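Local coordinates for carbohydrate kinase, FGGY (Novosphingobium aromaticivorans, PDB 3H6E), which probably transfers a phosphate group to a carbohydrate substrate, at residues P329-H334 and W363-A368; L342-G345 and P350-R353; L48-T53 and Q154-F159; W158-R163 and P213-R218. All coordinates share one frame; numbering follows the deposited sequence.

Interaction 1 of 4, residues P329-H334 and W363-A368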
# COMPACT_ATOMS: atom_id res chain seq x y z
N PRO A 329 -6.81 30.87 10.39
CA PRO A 329 -7.00 32.24 9.92
C PRO A 329 -5.76 33.12 10.07
O PRO A 329 -5.34 33.74 9.09
CB PRO A 329 -8.13 32.75 10.82
CG PRO A 329 -8.94 31.54 11.09
CD PRO A 329 -7.97 30.38 11.16
N GLU A 330 -5.18 33.17 11.27
CA GLU A 330 -4.00 34.00 11.52
C GLU A 330 -2.72 33.50 10.85
O GLU A 330 -1.88 34.30 10.42
CB GLU A 330 -3.80 34.22 13.02
CG GLU A 330 -4.10 35.64 13.49
CD GLU A 330 -4.72 36.50 12.40
OE1 GLU A 330 -5.96 36.65 12.38
OE2 GLU A 330 -3.96 37.03 11.55
N VAL A 331 -2.56 32.18 10.76
CA VAL A 331 -1.45 31.59 10.03
C VAL A 331 -1.48 32.08 8.60
O VAL A 331 -0.49 32.58 8.05
CB VAL A 331 -1.54 30.06 10.01
CG1 VAL A 331 -0.66 29.48 8.91
CG2 VAL A 331 -1.16 29.48 11.36
N LEU A 332 -2.65 31.94 8.00
CA LEU A 332 -2.93 32.33 6.64
C LEU A 332 -2.49 33.76 6.36
O LEU A 332 -1.62 34.00 5.51
CB LEU A 332 -4.44 32.20 6.40
CG LEU A 332 -5.00 31.64 5.10
CD1 LEU A 332 -3.93 30.96 4.29
CD2 LEU A 332 -6.13 30.66 5.42
N ARG A 333 -3.07 34.71 7.09
CA ARG A 333 -2.92 36.13 6.77
C ARG A 333 -1.58 36.75 7.17
O ARG A 333 -1.28 37.88 6.77
CB ARG A 333 -4.09 36.94 7.33
CG ARG A 333 -5.43 36.63 6.67
CD ARG A 333 -6.33 37.85 6.59
NE ARG A 333 -7.50 37.63 5.74
CZ ARG A 333 -8.76 37.64 6.18
NH1 ARG A 333 -9.02 37.86 7.46
NH2 ARG A 333 -9.76 37.43 5.34
N HIS A 334 -0.78 36.03 7.95
CA HIS A 334 0.56 36.50 8.28
C HIS A 334 1.61 35.83 7.41
O HIS A 334 2.80 36.09 7.56
CB HIS A 334 0.88 36.29 9.76
CG HIS A 334 0.31 37.34 10.66
ND1 HIS A 334 -0.64 37.06 11.62
CD2 HIS A 334 0.55 38.67 10.74
CE1 HIS A 334 -0.96 38.18 12.26
NE2 HIS A 334 -0.25 39.17 11.74
N TRP A 363 2.25 26.50 19.59
CA TRP A 363 2.09 25.18 19.01
C TRP A 363 0.90 25.05 18.06
O TRP A 363 1.04 24.51 16.97
CB TRP A 363 2.04 24.10 20.10
CG TRP A 363 3.39 23.74 20.61
CD1 TRP A 363 3.92 24.02 21.84
CD2 TRP A 363 4.42 23.04 19.89
NE1 TRP A 363 5.20 23.53 21.93
CE2 TRP A 363 5.53 22.92 20.75
CE3 TRP A 363 4.50 22.50 18.60
CZ2 TRP A 363 6.71 22.29 20.36
CZ3 TRP A 363 5.66 21.87 18.22
CH2 TRP A 363 6.76 21.77 19.10
N PHE A 364 -0.25 25.56 18.47
CA PHE A 364 -1.45 25.44 17.65
C PHE A 364 -1.27 26.04 16.26
O PHE A 364 -1.71 25.46 15.27
CB PHE A 364 -2.66 26.06 18.35
CG PHE A 364 -3.26 25.18 19.40
CD1 PHE A 364 -2.88 25.29 20.72
CD2 PHE A 364 -4.21 24.23 19.06
CE1 PHE A 364 -3.43 24.47 21.69
CE2 PHE A 364 -4.76 23.40 20.02
CZ PHE A 364 -4.38 23.53 21.34
N GLU A 365 -0.63 27.20 16.19
CA GLU A 365 -0.41 27.86 14.91
C GLU A 365 0.70 27.17 14.12
O GLU A 365 0.70 27.19 12.89
CB GLU A 365 -0.08 29.34 15.10
CG GLU A 365 -1.25 30.17 15.58
CD GLU A 365 -0.98 31.66 15.49
OE1 GLU A 365 0.13 32.04 15.06
OE2 GLU A 365 -1.89 32.45 15.84
N ARG A 366 1.63 26.56 14.84
CA ARG A 366 2.70 25.81 14.20
C ARG A 366 2.15 24.45 13.76
O ARG A 366 2.49 23.95 12.69
CB ARG A 366 3.89 25.64 15.15
CG ARG A 366 5.23 25.93 14.49
CD ARG A 366 6.42 25.73 15.43
NE ARG A 366 6.29 26.51 16.66
CZ ARG A 366 7.32 26.97 17.36
NH1 ARG A 366 8.56 26.74 16.95
NH2 ARG A 366 7.11 27.66 18.47
N ARG A 367 1.28 23.88 14.58
CA ARG A 367 0.64 22.60 14.29
C ARG A 367 -0.37 22.73 13.15
O ARG A 367 -0.56 21.81 12.36
CB ARG A 367 -0.04 22.05 15.54
CG ARG A 367 0.90 21.60 16.64
CD ARG A 367 0.26 20.50 17.47
NE ARG A 367 -0.89 20.97 18.23
CZ ARG A 367 -1.89 20.19 18.63
NH1 ARG A 367 -1.89 18.90 18.32
NH2 ARG A 367 -2.89 20.70 19.32
N ALA A 368 -1.03 23.88 13.09
CA ALA A 368 -2.00 24.13 12.03
C ALA A 368 -1.28 24.34 10.71
O ALA A 368 -1.71 23.83 9.67
CB ALA A 368 -2.86 25.33 12.38

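Interaction 2 of 4, residues L342-G345 and P350-R353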
# COMPACT_ATOMS: atom_id res chain seq x y z
N LEU A 342 11.53 18.26 4.47
CA LEU A 342 12.10 17.82 5.74
C LEU A 342 12.62 16.38 5.67
O LEU A 342 13.12 15.85 6.66
CB LEU A 342 11.08 17.98 6.88
CG LEU A 342 10.66 19.42 7.16
CD1 LEU A 342 9.45 19.81 6.31
CD2 LEU A 342 10.37 19.63 8.64
N MSE A 343 12.49 15.77 4.50
CA MSE A 343 13.04 14.43 4.25
C MSE A 343 13.84 14.38 2.95
O MSE A 343 13.37 13.83 1.95
CB MSE A 343 11.93 13.38 4.19
CG MSE A 343 11.60 12.73 5.52
SE MSE A 343 13.16 12.15 6.54
CE MSE A 343 14.00 10.93 5.27
N ARG A 344 15.05 14.94 2.97
CA ARG A 344 15.93 14.94 1.81
C ARG A 344 15.88 13.62 1.05
O ARG A 344 16.05 12.56 1.63
CB ARG A 344 17.38 15.22 2.23
CG ARG A 344 17.70 16.67 2.45
CD ARG A 344 17.91 17.40 1.14
NE ARG A 344 19.18 17.08 0.51
CZ ARG A 344 19.72 17.79 -0.47
NH1 ARG A 344 19.10 18.87 -0.93
NH2 ARG A 344 20.89 17.43 -1.00
N GLY A 345 15.65 13.71 -0.26
CA GLY A 345 15.65 12.53 -1.10
C GLY A 345 14.30 11.85 -1.28
O GLY A 345 14.20 10.83 -1.96
N PRO A 350 12.57 16.47 -3.54
CA PRO A 350 13.63 15.73 -2.85
C PRO A 350 14.69 16.64 -2.25
O PRO A 350 15.17 16.36 -1.15
CB PRO A 350 14.26 14.89 -3.97
CG PRO A 350 13.20 14.76 -4.99
CD PRO A 350 12.42 16.04 -4.94
N HIS A 351 15.04 17.72 -2.95
CA HIS A 351 16.11 18.62 -2.52
C HIS A 351 15.64 20.02 -2.12
O HIS A 351 16.44 20.95 -2.07
CB HIS A 351 17.18 18.73 -3.61
CG HIS A 351 17.80 17.42 -3.99
ND1 HIS A 351 17.75 16.93 -5.27
CD2 HIS A 351 18.47 16.51 -3.25
CE1 HIS A 351 18.37 15.76 -5.31
NE2 HIS A 351 18.82 15.48 -4.10
N GLY A 352 14.35 20.17 -1.84
CA GLY A 352 13.83 21.44 -1.39
C GLY A 352 14.52 21.85 -0.10
O GLY A 352 14.48 21.12 0.89
N ARG A 353 15.16 23.02 -0.10
CA ARG A 353 15.79 23.50 1.12
C ARG A 353 14.74 23.93 2.14
O ARG A 353 14.12 24.98 1.99
CB ARG A 353 16.75 24.66 0.85
CG ARG A 353 17.27 25.31 2.13
CD ARG A 353 17.65 26.77 1.91
NE ARG A 353 17.42 27.58 3.11
CZ ARG A 353 18.37 27.94 3.97
NH1 ARG A 353 19.63 27.58 3.77
NH2 ARG A 353 18.06 28.67 5.03

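Interaction 3 of 4, residues L48-T53 and Q154-F159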
# COMPACT_ATOMS: atom_id res chain seq x y z
N LEU A 48 10.87 -13.76 6.62
CA LEU A 48 9.46 -13.90 6.97
C LEU A 48 9.29 -15.29 7.58
O LEU A 48 9.78 -16.27 7.03
CB LEU A 48 8.58 -13.76 5.73
CG LEU A 48 8.07 -12.36 5.37
CD1 LEU A 48 9.01 -11.28 5.86
CD2 LEU A 48 7.85 -12.26 3.86
N ASP A 49 8.61 -15.36 8.72
CA ASP A 49 8.48 -16.63 9.42
C ASP A 49 7.32 -17.45 8.86
O ASP A 49 6.25 -17.52 9.46
CB ASP A 49 8.29 -16.41 10.92
CG ASP A 49 8.58 -17.66 11.73
OD1 ASP A 49 8.64 -18.76 11.13
OD2 ASP A 49 8.74 -17.54 12.96
N ALA A 50 7.54 -18.06 7.70
CA ALA A 50 6.51 -18.83 7.02
C ALA A 50 6.07 -20.08 7.78
O ALA A 50 4.88 -20.27 8.04
CB ALA A 50 6.96 -19.20 5.60
N PRO A 51 7.03 -20.95 8.15
CA PRO A 51 6.64 -22.19 8.82
C PRO A 51 5.77 -21.91 10.04
O PRO A 51 4.72 -22.51 10.21
CB PRO A 51 7.98 -22.78 9.28
CG PRO A 51 9.00 -22.17 8.39
CD PRO A 51 8.49 -20.79 8.08
N ASP A 52 6.22 -20.96 10.86
CA ASP A 52 5.57 -20.67 12.13
C ASP A 52 4.21 -19.99 11.96
O ASP A 52 3.27 -20.27 12.70
CB ASP A 52 6.49 -19.82 13.00
CG ASP A 52 5.95 -19.61 14.39
OD1 ASP A 52 5.70 -20.61 15.09
OD2 ASP A 52 5.79 -18.43 14.78
N THR A 53 4.12 -19.07 11.00
CA THR A 53 2.85 -18.40 10.74
C THR A 53 1.82 -19.41 10.24
O THR A 53 0.64 -19.32 10.57
CB THR A 53 3.00 -17.26 9.73
OG1 THR A 53 3.74 -16.19 10.33
CG2 THR A 53 1.64 -16.75 9.29
N GLN A 154 0.03 -15.13 -2.52
CA GLN A 154 -0.37 -16.36 -3.18
C GLN A 154 0.25 -17.57 -2.51
O GLN A 154 -0.25 -18.69 -2.66
CB GLN A 154 0.01 -16.33 -4.67
CG GLN A 154 -0.90 -15.47 -5.51
CD GLN A 154 -1.00 -14.05 -4.99
OE1 GLN A 154 -2.06 -13.61 -4.55
NE2 GLN A 154 0.12 -13.34 -5.00
N TYR A 155 1.34 -17.36 -1.78
CA TYR A 155 2.01 -18.47 -1.12
C TYR A 155 1.05 -19.14 -0.16
O TYR A 155 1.04 -20.37 -0.01
CB TYR A 155 3.26 -18.03 -0.36
CG TYR A 155 3.69 -19.09 0.62
CD1 TYR A 155 4.35 -20.23 0.18
CD2 TYR A 155 3.40 -18.97 1.97
CE1 TYR A 155 4.73 -21.22 1.07
CE2 TYR A 155 3.78 -19.96 2.87
CZ TYR A 155 4.44 -21.08 2.41
OH TYR A 155 4.83 -22.06 3.29
N TRP A 156 0.24 -18.33 0.49
CA TRP A 156 -0.67 -18.83 1.50
C TRP A 156 -1.86 -19.53 0.86
O TRP A 156 -2.43 -20.45 1.45
CB TRP A 156 -1.09 -17.68 2.42
CG TRP A 156 0.09 -17.17 3.17
CD1 TRP A 156 0.73 -15.98 2.98
CD2 TRP A 156 0.81 -17.86 4.19
NE1 TRP A 156 1.80 -15.88 3.84
CE2 TRP A 156 1.87 -17.03 4.60
CE3 TRP A 156 0.66 -19.11 4.81
CZ2 TRP A 156 2.77 -17.39 5.60
CZ3 TRP A 156 1.55 -19.47 5.80
CH2 TRP A 156 2.59 -18.62 6.19
N ALA A 157 -2.21 -19.12 -0.35
CA ALA A 157 -3.28 -19.78 -1.09
C ALA A 157 -2.82 -21.14 -1.63
O ALA A 157 -3.64 -21.95 -2.05
CB ALA A 157 -3.79 -18.90 -2.22
N TRP A 158 -1.51 -21.39 -1.61
CA TRP A 158 -0.96 -22.68 -2.03
C TRP A 158 -0.75 -23.54 -0.80
O TRP A 158 -0.73 -24.77 -0.87
CB TRP A 158 0.36 -22.47 -2.77
CG TRP A 158 1.24 -23.69 -2.83
CD1 TRP A 158 1.36 -24.57 -3.87
CD2 TRP A 158 2.14 -24.15 -1.82
NE1 TRP A 158 2.26 -25.55 -3.56
CE2 TRP A 158 2.76 -25.32 -2.31
CE3 TRP A 158 2.48 -23.69 -0.54
CZ2 TRP A 158 3.70 -26.04 -1.56
CZ3 TRP A 158 3.41 -24.41 0.20
CH2 TRP A 158 4.01 -25.57 -0.31
N PHE A 159 -0.58 -22.88 0.34
CA PHE A 159 -0.44 -23.53 1.63
C PHE A 159 -1.71 -24.30 1.96
O PHE A 159 -1.66 -25.36 2.59
CB PHE A 159 -0.17 -22.47 2.71
CG PHE A 159 0.14 -23.03 4.06
CD1 PHE A 159 1.44 -23.34 4.42
CD2 PHE A 159 -0.87 -23.21 5.00
CE1 PHE A 159 1.73 -23.85 5.67
CE2 PHE A 159 -0.59 -23.72 6.25
CZ PHE A 159 0.71 -24.04 6.59

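Interaction 4 of 4, residues W158-R163 and P213-R218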
# COMPACT_ATOMS: atom_id res chain seq x y z
N TRP A 158 -1.51 -21.39 -1.61
CA TRP A 158 -0.96 -22.68 -2.03
C TRP A 158 -0.75 -23.54 -0.80
O TRP A 158 -0.73 -24.77 -0.87
CB TRP A 158 0.36 -22.47 -2.77
CG TRP A 158 1.24 -23.69 -2.83
CD1 TRP A 158 1.36 -24.57 -3.87
CD2 TRP A 158 2.14 -24.15 -1.82
NE1 TRP A 158 2.26 -25.55 -3.56
CE2 TRP A 158 2.76 -25.32 -2.31
CE3 TRP A 158 2.48 -23.69 -0.54
CZ2 TRP A 158 3.70 -26.04 -1.56
CZ3 TRP A 158 3.41 -24.41 0.20
CH2 TRP A 158 4.01 -25.57 -0.31
N PHE A 159 -0.58 -22.88 0.34
CA PHE A 159 -0.44 -23.53 1.63
C PHE A 159 -1.71 -24.30 1.96
O PHE A 159 -1.66 -25.36 2.59
CB PHE A 159 -0.17 -22.47 2.71
CG PHE A 159 0.14 -23.03 4.06
CD1 PHE A 159 1.44 -23.34 4.42
CD2 PHE A 159 -0.87 -23.21 5.00
CE1 PHE A 159 1.73 -23.85 5.67
CE2 PHE A 159 -0.59 -23.72 6.25
CZ PHE A 159 0.71 -24.04 6.59
N LEU A 160 -2.84 -23.76 1.52
CA LEU A 160 -4.15 -24.33 1.82
C LEU A 160 -4.71 -25.14 0.65
O LEU A 160 -5.78 -25.74 0.77
CB LEU A 160 -5.16 -23.22 2.11
CG LEU A 160 -4.88 -22.13 3.14
CD1 LEU A 160 -5.83 -20.96 2.91
CD2 LEU A 160 -5.02 -22.66 4.56
N THR A 161 -4.01 -25.16 -0.47
CA THR A 161 -4.62 -25.64 -1.71
C THR A 161 -3.73 -26.56 -2.55
O THR A 161 -4.24 -27.33 -3.38
CB THR A 161 -5.06 -24.44 -2.58
OG1 THR A 161 -6.30 -24.74 -3.22
CG2 THR A 161 -4.00 -24.13 -3.62
N GLY A 162 -2.42 -26.48 -2.36
CA GLY A 162 -1.49 -27.29 -3.13
C GLY A 162 -1.22 -26.74 -4.52
O GLY A 162 -0.26 -27.14 -5.17
N ARG A 163 -2.06 -25.81 -4.98
CA ARG A 163 -1.85 -25.21 -6.28
C ARG A 163 -1.10 -23.89 -6.19
O ARG A 163 -1.51 -22.97 -5.48
CB ARG A 163 -3.18 -25.01 -7.03
CG ARG A 163 -3.00 -24.42 -8.42
CD ARG A 163 -4.12 -24.82 -9.36
NE ARG A 163 -5.17 -23.81 -9.45
CZ ARG A 163 -5.31 -22.96 -10.47
NH1 ARG A 163 -4.46 -22.99 -11.48
NH2 ARG A 163 -6.29 -22.08 -10.47
N PRO A 213 -7.41 -31.64 1.55
CA PRO A 213 -8.04 -32.59 2.47
C PRO A 213 -7.31 -32.64 3.81
O PRO A 213 -7.94 -32.47 4.85
CB PRO A 213 -7.91 -33.92 1.73
CG PRO A 213 -7.86 -33.55 0.29
CD PRO A 213 -7.12 -32.24 0.23
N ALA A 214 -6.00 -32.86 3.77
CA ALA A 214 -5.20 -32.92 4.99
C ALA A 214 -5.34 -31.65 5.81
O ALA A 214 -5.12 -31.66 7.02
CB ALA A 214 -3.75 -33.18 4.66
N ILE A 215 -5.70 -30.55 5.15
CA ILE A 215 -5.90 -29.28 5.83
C ILE A 215 -7.34 -29.10 6.31
O ILE A 215 -7.58 -28.69 7.45
CB ILE A 215 -5.48 -28.08 4.96
CG1 ILE A 215 -3.99 -27.81 5.15
CG2 ILE A 215 -6.28 -26.84 5.32
CD1 ILE A 215 -3.56 -26.45 4.66
N ALA A 216 -8.30 -29.40 5.44
CA ALA A 216 -9.71 -29.34 5.80
C ALA A 216 -9.92 -30.12 7.09
O ALA A 216 -10.84 -29.84 7.86
CB ALA A 216 -10.57 -29.90 4.68
N GLU A 217 -9.06 -31.11 7.30
CA GLU A 217 -9.15 -32.00 8.45
C GLU A 217 -8.88 -31.28 9.77
O GLU A 217 -9.78 -31.02 10.55
CB GLU A 217 -8.18 -33.16 8.29
CG GLU A 217 -8.58 -34.39 9.08
CD GLU A 217 -9.98 -34.86 8.73
OE1 GLU A 217 -10.43 -34.58 7.60
OE2 GLU A 217 -10.63 -35.49 9.59
N ARG A 218 -7.61 -30.96 9.99
CA ARG A 218 -7.16 -30.42 11.27
C ARG A 218 -7.70 -29.02 11.58
O ARG A 218 -7.44 -28.47 12.65
CB ARG A 218 -5.64 -30.42 11.35
CG ARG A 218 -4.97 -30.09 10.03
CD ARG A 218 -3.92 -29.01 10.22
NE ARG A 218 -3.02 -29.27 11.34
CZ ARG A 218 -3.23 -28.85 12.59
NH1 ARG A 218 -4.33 -28.17 12.89
NH2 ARG A 218 -2.35 -29.12 13.54

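Interaction 1 of 4, residues P329-H334 and W363-A368
Glu330 O is gripped twice from within its own segment, while CB of the same residue meets Glu365 OE2 across the contact at 3.8 Å. His334 N reaches Glu330 O over 3.2 Å, an i to i+4 backbone bond. The ring nitrogen His334 ND1 approaches Glu330 O from the opposite face of the carbonyl plane, at 3.3 Å. This second bond is bent, with an angle of 135° at the hydrogen, and it ties the imidazole back to helix 328-333. No hydrogen bond crosses between the segments. The close approach belongs to Val331, whose CG2 lies 3.3 Å from Glu365 O and also touches Glu365 CB. With CG1 anti to the backbone N (chi1 162°), Val331 turns its other branch, CG2, onto the backbone of the facing helix. The contact joins helix 328-333 to the N-terminal part of helix 363-384, both in the C-terminal FGGY region of this actin-like ATPase relative. Val331 also touches Tyr460 of helix 457-468 and, further along helix 363-384, Ala369 and Leu372. The Glu365 chain, extended beyond CG, runs alongside Val331 with its direction reversed. Glu330 bends at chi2 (8°) and carries its own acid away, leaving Glu330 OE2 and Glu365 OE2 6.6 Å apart, a separation that would ease repulsion between like charges. A long, weak ion pair with Arg336 may also temper the charge of Glu365.

Interaction 2 of 4, residues L342-G345 and P350-R353
The loop between strands 337-339 and 355-357 folds back on itself here, bringing residues 342-345 alongside residues 350-353, with Gly345 and Pro350 closest at their CA atoms. One hydrogen bond spans the two limbs: Gly345 N donates to Pro350 O over 2.8 Å, nearly straight at 171°. Arg344 CA adds a CA-H...O contact to the same oxygen, at 3.4 Å. Beside it, Pro350 CB rests on Gly345 CA at 4.0 Å. Further along the loop, backbone bonding of Gly352 with Thr341 also draws the limbs together.

The Arg344 chain bends at chi2 and chi3 (-78° and -74°), which brings the guanidinium round so that one of its faces meets the edge of the His351 imidazole. His351 CD2 lies 3.2 Å above the centre of the guanidinium plane, with Arg344 NE in the plane of the ring. Arg344 NH1 reaches His351 CB at 3.3 Å. On the limb that carries Arg344, Leu342 N is hydrogen-bonded to Glu303 OE1. Arg344 also touches a crystal neighbour, which may influence its pose. Because a carbon corner of the imidazole faces the cation, the backbone bond is the directional tie, and the nearby positive charge would probably disfavour protonation of His351.

Interaction 3 of 4, residues L48-T53 and Q154-F159
Tyr155 meets Ala50 first, its CE2 lying 4.3 Å from Ala50 CB, an apolar touch in which the methyl sits obliquely to the ring. Tyr155 CD2 sits 3.5 Å above the centre of the Trp156 ring. Trp156 carries most of the contact. With CG beside the backbone N (chi1 -64°), its indole reaches out so that CH2 comes 3.4 Å from Ala50 O, which lies at the ring edge near its plane. The same CH2 meets Thr53 CG2 at 3.7 Å, the two side chains crossing at about a right angle. Leu13 of strand 9-13 touches both Trp156 and Thr53. Phe159 then turns a ring face to Trp156 CZ3, bracing the indole.

Thr53 is itself fixed by OG1, which donates to Asp49 O at 3.0 Å, opposite in face to the bond from Thr53 N. A serine here would lack CG2 and would probably open a gap beside Trp156 CH2, leaving the indole less firmly seated. Asp49 is the N-cap of helix 50-63, its OD1 accepting from Asp52 N. Such packing of helix 50-63 against the central sheet is typical of the N-terminal actin-like ATPase domain of FGGY kinases.

Interaction 4 of 4, residues W158-R163 and P213-R218
Leu160 and Ile215 bring the two backbones nearest, their CA atoms 6.6 Å apart, where the chain leaving helix 152-159 passes the first turn of helix 213-219. No hydrogen bond joins these two segments, and the close contacts are made by the CD1 methyl of Ile215. The side chain reaches out because CD1 is anti to CA (chi2 -163°). Ile215 CD1 lies 3.0 Å from Phe159 O, an approach of a methyl to a carbonyl oxygen that is unusually short, so the exact distance is uncertain. It also meets Leu160 CA at 3.6 Å, so the methyl is set against the peptide between Phe159 and Leu160.

Two side chains close round it. Leu160 CD2 comes to 4.1 Å from Ile215 CD1, the two chains crossing at about a right angle, and Phe159 CD2 lies 4.2 Å from the same methyl, which stands obliquely to the ring. The place is one border of the N-terminal actin-like domain, next to strand 207-210, the outermost strand of the six-stranded mixed sheet. Arg163 NE bonds to Val208 O and Thr161 OG1 to Ala210 O, while backbone bonding of Leu160 with Leu212 ties the turn to the lead-in of helix 213-219. Leu160 also touches Leu61 of helix 50-63. Within the turn, Gly162 N donates to Trp158 O over 2.8 Å, and Gly162 takes a positive phi (79°), a conformation glycine adopts readily as the chain swings toward the edge strand.

Overall arrangement
Interactions 3 and 4 share helix 152-159, with Trp158 and Phe159 common to both segments, and their centres lie about 12 Å apart. Both are buried and apolar, without a hydrogen bond between segments: interaction 3 works through aromatic rings near the central sheet, interaction 4 through a single methyl at the sheet's border. Interactions 1 and 2 lie on the other side of the chain's centre, in the C-terminal region, their centres about 23 Å apart. Interaction 1 is partly buried, mixing a valine with glutamates, and the chain between its helices contains the loop of interaction 2. That surface contact is the one with a hydrogen bond across its segments.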